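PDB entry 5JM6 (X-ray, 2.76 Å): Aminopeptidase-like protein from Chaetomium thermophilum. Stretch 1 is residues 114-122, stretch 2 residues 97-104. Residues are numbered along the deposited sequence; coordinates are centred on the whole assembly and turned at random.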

ATOM      1  N   ALA A 114     -40.264 -40.014 -14.187  1.00 29.14           N
ATOM      2  CA  ALA A 114     -41.635 -40.467 -14.396  1.00 24.46           C
ATOM      3  C   ALA A 114     -42.109 -40.090 -15.792  1.00 30.12           C
ATOM      4  O   ALA A 114     -41.781 -39.014 -16.294  1.00 33.55           O
ATOM      5  CB  ALA A 114     -42.557 -39.877 -13.344  1.00 24.45           C
ATOM      6  N   PHE A 115     -42.876 -40.972 -16.423  1.00 29.08           N
ATOM      7  CA  PHE A 115     -43.348 -40.710 -17.776  1.00 29.13           C
ATOM      8  C   PHE A 115     -44.660 -41.412 -18.102  1.00 31.80           C
ATOM      9  O   PHE A 115     -45.006 -42.428 -17.497  1.00 30.12           O
ATOM     10  CB  PHE A 115     -42.276 -41.110 -18.799  1.00 26.54           C
ATOM     11  CG  PHE A 115     -41.924 -42.573 -18.780  1.00 28.30           C
ATOM     12  CD1 PHE A 115     -41.017 -43.071 -17.857  1.00 30.10           C
ATOM     13  CD2 PHE A 115     -42.487 -43.448 -19.696  1.00 31.13           C
ATOM     14  CE1 PHE A 115     -40.688 -44.415 -17.841  1.00 29.59           C
ATOM     15  CE2 PHE A 115     -42.161 -44.794 -19.686  1.00 29.23           C
ATOM     16  CZ  PHE A 115     -41.263 -45.277 -18.755  1.00 28.96           C
ATOM     17  N   THR A 116     -45.393 -40.844 -19.056  1.00 32.08           N
ATOM     18  CA  THR A 116     -46.588 -41.473 -19.602  1.00 32.12           C
ATOM     19  C   THR A 116     -46.409 -41.703 -21.095  1.00 29.68           C
ATOM     20  O   THR A 116     -45.878 -40.850 -21.807  1.00 29.58           O
ATOM     21  CB  THR A 116     -47.853 -40.624 -19.381  1.00 31.84           C
ATOM     22  OG1 THR A 116     -47.837 -39.497 -20.266  1.00 35.65           O
ATOM     23  CG2 THR A 116     -47.933 -40.144 -17.945  1.00 32.48           C
ATOM     24  N   VAL A 117     -46.859 -42.861 -21.560  1.00 35.53           N
ATOM     25  CA  VAL A 117     -46.764 -43.221 -22.966  1.00 34.24           C
ATOM     26  C   VAL A 117     -48.093 -42.939 -23.654  1.00 37.90           C
ATOM     27  O   VAL A 117     -49.121 -43.475 -23.252  1.00 42.97           O
ATOM     28  CB  VAL A 117     -46.395 -44.706 -23.136  1.00 31.91           C
ATOM     29  CG1 VAL A 117     -46.088 -45.020 -24.590  1.00 34.03           C
ATOM     30  CG2 VAL A 117     -45.217 -45.066 -22.238  1.00 30.35           C
ATOM     31  N   GLY A 118     -48.081 -42.089 -24.675  1.00 34.69           N
ATOM     32  CA  GLY A 118     -49.300 -41.767 -25.396  1.00 34.60           C
ATOM     33  C   GLY A 118     -49.927 -42.994 -26.032  1.00 39.38           C
ATOM     34  O   GLY A 118     -49.224 -43.931 -26.404  1.00 37.76           O
ATOM     35  N   GLN A 119     -51.252 -42.999 -26.153  1.00 39.74           N
ATOM     36  CA  GLN A 119     -51.961 -44.142 -26.725  1.00 40.95           C
ATOM     37  C   GLN A 119     -51.670 -44.317 -28.209  1.00 39.07           C
ATOM     38  O   GLN A 119     -51.839 -45.405 -28.759  1.00 42.49           O
ATOM     39  CB  GLN A 119     -53.469 -44.001 -26.527  1.00 42.80           C
ATOM     40  CG  GLN A 119     -53.922 -43.972 -25.085  1.00 59.13           C
ATOM     41  CD  GLN A 119     -55.385 -43.602 -24.961  1.00 72.01           C
ATOM     42  OE1 GLN A 119     -56.234 -44.129 -25.682  1.00 66.67           O
ATOM     43  NE2 GLN A 119     -55.685 -42.676 -24.059  1.00 62.45           N
ATOM     44  N   ALA A 120     -51.260 -43.234 -28.858  1.00 38.67           N
ATOM     45  CA  ALA A 120     -50.925 -43.257 -30.278  1.00 35.28           C
ATOM     46  C   ALA A 120     -49.428 -43.458 -30.503  1.00 35.13           C
ATOM     47  O   ALA A 120     -48.941 -43.318 -31.624  1.00 38.32           O
ATOM     48  CB  ALA A 120     -51.398 -41.983 -30.956  1.00 33.39           C
ATOM     49  N   TYR A 121     -48.695 -43.740 -29.430  1.00 34.84           N
ATOM     50  CA  TYR A 121     -47.248 -43.902 -29.525  1.00 34.73           C
ATOM     51  C   TYR A 121     -46.823 -45.076 -30.406  1.00 40.03           C
ATOM     52  O   TYR A 121     -47.444 -46.141 -30.396  1.00 42.24           O
ATOM     53  CB  TYR A 121     -46.629 -44.074 -28.137  1.00 32.65           C
ATOM     54  CG  TYR A 121     -45.131 -44.239 -28.190  1.00 36.44           C
ATOM     55  CD1 TYR A 121     -44.304 -43.142 -28.389  1.00 34.07           C
ATOM     56  CD2 TYR A 121     -44.541 -45.491 -28.062  1.00 32.87           C
ATOM     57  CE1 TYR A 121     -42.933 -43.283 -28.451  1.00 30.73           C
ATOM     58  CE2 TYR A 121     -43.170 -45.643 -28.124  1.00 37.94           C
ATOM     59  CZ  TYR A 121     -42.371 -44.533 -28.317  1.00 37.18           C
ATOM     60  OH  TYR A 121     -41.005 -44.676 -28.378  1.00 38.22           O
ATOM     61  N   LYS A 122     -45.764 -44.847 -31.179  1.00 42.37           N
ATOM     62  CA  LYS A 122     -45.054 -45.881 -31.931  1.00 37.58           C
ATOM     63  C   LYS A 122     -43.564 -45.564 -31.844  1.00 39.00           C
ATOM     64  O   LYS A 122     -43.196 -44.401 -31.685  1.00 34.76           O
ATOM     65  CB  LYS A 122     -45.491 -45.924 -33.399  1.00 35.16           C
ATOM     66  CG  LYS A 122     -46.952 -45.620 -33.659  1.00 59.20           C
ATOM     67  CD  LYS A 122     -47.140 -44.979 -35.031  1.00 63.25           C
ATOM     68  CE  LYS A 122     -46.303 -43.709 -35.178  1.00 57.31           C
ATOM     69  NZ  LYS A 122     -46.646 -42.932 -36.407  1.00 60.71           N
TER
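Stretch 2 (97-104) LVPGGKYF

Stretch 2 lies beside stretch 1 as an antiparallel partner in a β-sheet. Residues 114-117 of stretch 1 form the end of a strand that begins earlier in the chain. Residues 102-104 of stretch 2 open a strand that continues later. The two strand axes approach to 4.7 Å, and their N-to-C directions differ by 158°.

The register pairs Ala 114 with Phe 104 (CA-CA 4.0 Å), Phe 115 with Tyr 103 (CA-CA 5.5 Å), and Thr 116 with Lys 102 (CA-CA 4.4 Å). The middle pair is the hydrogen-bonded one. Tyr 103 N donates to Phe 115 O at 2.9 Å, and Phe 115 N donates to Tyr 103 O, also at 2.9 Å. Next along, Val 117 N donates to Gly 101 O at 2.9 Å. CA-H...O contacts accompany these bonds: Ala 114 CA lies 3.4 Å from Tyr 103 O, Thr 116 CA 3.5 Å from Gly 101 O, and Lys 102 CA 3.6 Å from Phe 115 O.

Before its strand, stretch 2 makes a type II turn from Val 98 to Gly 101, closed by Gly 101 N to Val 98 O at 3.0 Å. With phi 82° and psi -5°, a CB on Gly 100 would jam against the preceding carbonyl, which calls for glycine. Gly 100 N donates to Val 117 O at 2.7 Å, with a more bent angle of 133°. Stretch 1 then makes a type I turn from Gly 118 to Tyr 121, with Tyr 121 N bonded to Gly 118 O at 3.1 Å.

Side chains alternate across the sheet. Phe 115 and Tyr 103 share one face. Their rings form an oblique pair, with centroids 5.6 Å apart and planes at 37°. Tyr 103 CB sits over the face of the Phe 115 ring, 3.6 Å from Phe 115 CZ. Val 117 CG2 meets the edge of the Tyr 103 ring, 4.1 Å from Tyr 103 CE2. The hydroxyl of this tyrosine reaches back to its own turn, where Val 98 N donates to Tyr 103 OH at 3.3 Å.

On the other face, Ala 114 CB packs 3.9 Å from Phe 104 CB, and Thr 116 CG2 lies 3.9 Å from Lys 102 CG. The end of Lys 102 leads away, and its NZ is hydrogen-bonded elsewhere in the structure.

At the turns, Pro 99 CB rests 3.6 Å from Gly 118 O and 3.7 Å from Gln 119 O.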

ATOM      1  N   LEU A  97     -44.016 -52.611 -21.483  1.00 46.23           N
ATOM      2  CA  LEU A  97     -44.455 -51.247 -21.714  1.00 39.44           C
ATOM      3  C   LEU A  97     -45.484 -51.193 -22.827  1.00 37.60           C
ATOM      4  O   LEU A  97     -45.344 -51.838 -23.866  1.00 44.83           O
ATOM      5  CB  LEU A  97     -43.263 -50.340 -22.000  1.00 41.23           C
ATOM      6  CG  LEU A  97     -42.208 -50.287 -20.889  1.00 38.53           C
ATOM      7  CD1 LEU A  97     -41.186 -49.207 -21.190  1.00 33.52           C
ATOM      8  CD2 LEU A  97     -42.838 -50.068 -19.517  1.00 38.61           C
ATOM      9  N   VAL A  98     -46.530 -50.416 -22.580  1.00 35.66           N
ATOM     10  CA  VAL A  98     -47.731 -50.452 -23.391  1.00 36.17           C
ATOM     11  C   VAL A  98     -48.216 -49.018 -23.588  1.00 38.24           C
ATOM     12  O   VAL A  98     -48.034 -48.177 -22.704  1.00 36.49           O
ATOM     13  CB  VAL A  98     -48.816 -51.341 -22.712  1.00 39.52           C
ATOM     14  CG1 VAL A  98     -49.519 -50.593 -21.580  1.00 31.17           C
ATOM     15  CG2 VAL A  98     -49.817 -51.874 -23.723  1.00 42.83           C
ATOM     16  N   PRO A  99     -48.787 -48.714 -24.765  1.00 36.70           N
ATOM     17  CA  PRO A  99     -49.351 -47.375 -24.968  1.00 38.20           C
ATOM     18  C   PRO A  99     -50.405 -47.048 -23.917  1.00 38.23           C
ATOM     19  O   PRO A  99     -51.162 -47.929 -23.508  1.00 36.49           O
ATOM     20  CB  PRO A  99     -49.972 -47.461 -26.363  1.00 31.96           C
ATOM     21  CG  PRO A  99     -49.197 -48.521 -27.054  1.00 27.50           C
ATOM     22  CD  PRO A  99     -48.811 -49.517 -26.001  1.00 31.08           C
ATOM     23  N   GLY A 100     -50.437 -45.796 -23.474  1.00 37.69           N
ATOM     24  CA  GLY A 100     -51.361 -45.391 -22.433  1.00 31.13           C
ATOM     25  C   GLY A 100     -50.861 -45.711 -21.035  1.00 30.86           C
ATOM     26  O   GLY A 100     -51.501 -45.352 -20.051  1.00 34.38           O
ATOM     27  N   GLY A 101     -49.721 -46.390 -20.943  1.00 31.10           N
ATOM     28  CA  GLY A 101     -49.166 -46.768 -19.654  1.00 29.59           C
ATOM     29  C   GLY A 101     -48.478 -45.615 -18.949  1.00 34.49           C
ATOM     30  O   GLY A 101     -48.098 -44.630 -19.580  1.00 31.35           O
ATOM     31  N   LYS A 102     -48.326 -45.731 -17.633  1.00 32.23           N
ATOM     32  CA  LYS A 102     -47.688 -44.683 -16.838  1.00 33.08           C
ATOM     33  C   LYS A 102     -46.682 -45.300 -15.871  1.00 33.06           C
ATOM     34  O   LYS A 102     -47.015 -46.218 -15.122  1.00 34.07           O
ATOM     35  CB  LYS A 102     -48.742 -43.863 -16.085  1.00 34.37           C
ATOM     36  CG  LYS A 102     -49.902 -43.407 -16.970  1.00 36.33           C
ATOM     37  CD  LYS A 102     -50.921 -42.556 -16.231  1.00 39.00           C
ATOM     38  CE  LYS A 102     -51.555 -43.300 -15.071  1.00 44.24           C
ATOM     39  NZ  LYS A 102     -52.708 -42.536 -14.517  1.00 55.08           N
ATOM     40  N   TYR A 103     -45.450 -44.797 -15.894  1.00 32.43           N
ATOM     41  CA  TYR A 103     -44.352 -45.456 -15.193  1.00 33.37           C
ATOM     42  C   TYR A 103     -43.418 -44.483 -14.475  1.00 33.00           C
ATOM     43  O   TYR A 103     -43.485 -43.271 -14.685  1.00 32.22           O
ATOM     44  CB  TYR A 103     -43.547 -46.306 -16.182  1.00 30.49           C
ATOM     45  CG  TYR A 103     -44.406 -47.208 -17.040  1.00 30.46           C
ATOM     46  CD1 TYR A 103     -44.806 -48.458 -16.586  1.00 34.39           C
ATOM     47  CD2 TYR A 103     -44.829 -46.802 -18.300  1.00 33.49           C
ATOM     48  CE1 TYR A 103     -45.598 -49.281 -17.365  1.00 32.04           C
ATOM     49  CE2 TYR A 103     -45.621 -47.618 -19.086  1.00 33.89           C
ATOM     50  CZ  TYR A 103     -46.003 -48.857 -18.613  1.00 35.36           C
ATOM     51  OH  TYR A 103     -46.790 -49.672 -19.395  1.00 39.23           O
ATOM     52  N   PHE A 104     -42.564 -45.025 -13.611  1.00 31.36           N
ATOM     53  CA  PHE A 104     -41.469 -44.258 -13.026  1.00 32.37           C
ATOM     54  C   PHE A 104     -40.313 -45.162 -12.613  1.00 35.91           C
ATOM     55  O   PHE A 104     -40.491 -46.362 -12.405  1.00 31.32           O
ATOM     56  CB  PHE A 104     -41.944 -43.435 -11.822  1.00 31.09           C
ATOM     57  CG  PHE A 104     -42.254 -44.253 -10.594  1.00 38.22           C
ATOM     58  CD1 PHE A 104     -43.521 -44.774 -10.396  1.00 37.27           C
ATOM     59  CD2 PHE A 104     -41.284 -44.479  -9.626  1.00 36.06           C
ATOM     60  CE1 PHE A 104     -43.813 -45.516  -9.265  1.00 34.47           C
ATOM     61  CE2 PHE A 104     -41.570 -45.222  -8.496  1.00 36.35           C
ATOM     62  CZ  PHE A 104     -42.838 -45.736  -8.313  1.00 34.81           C
TER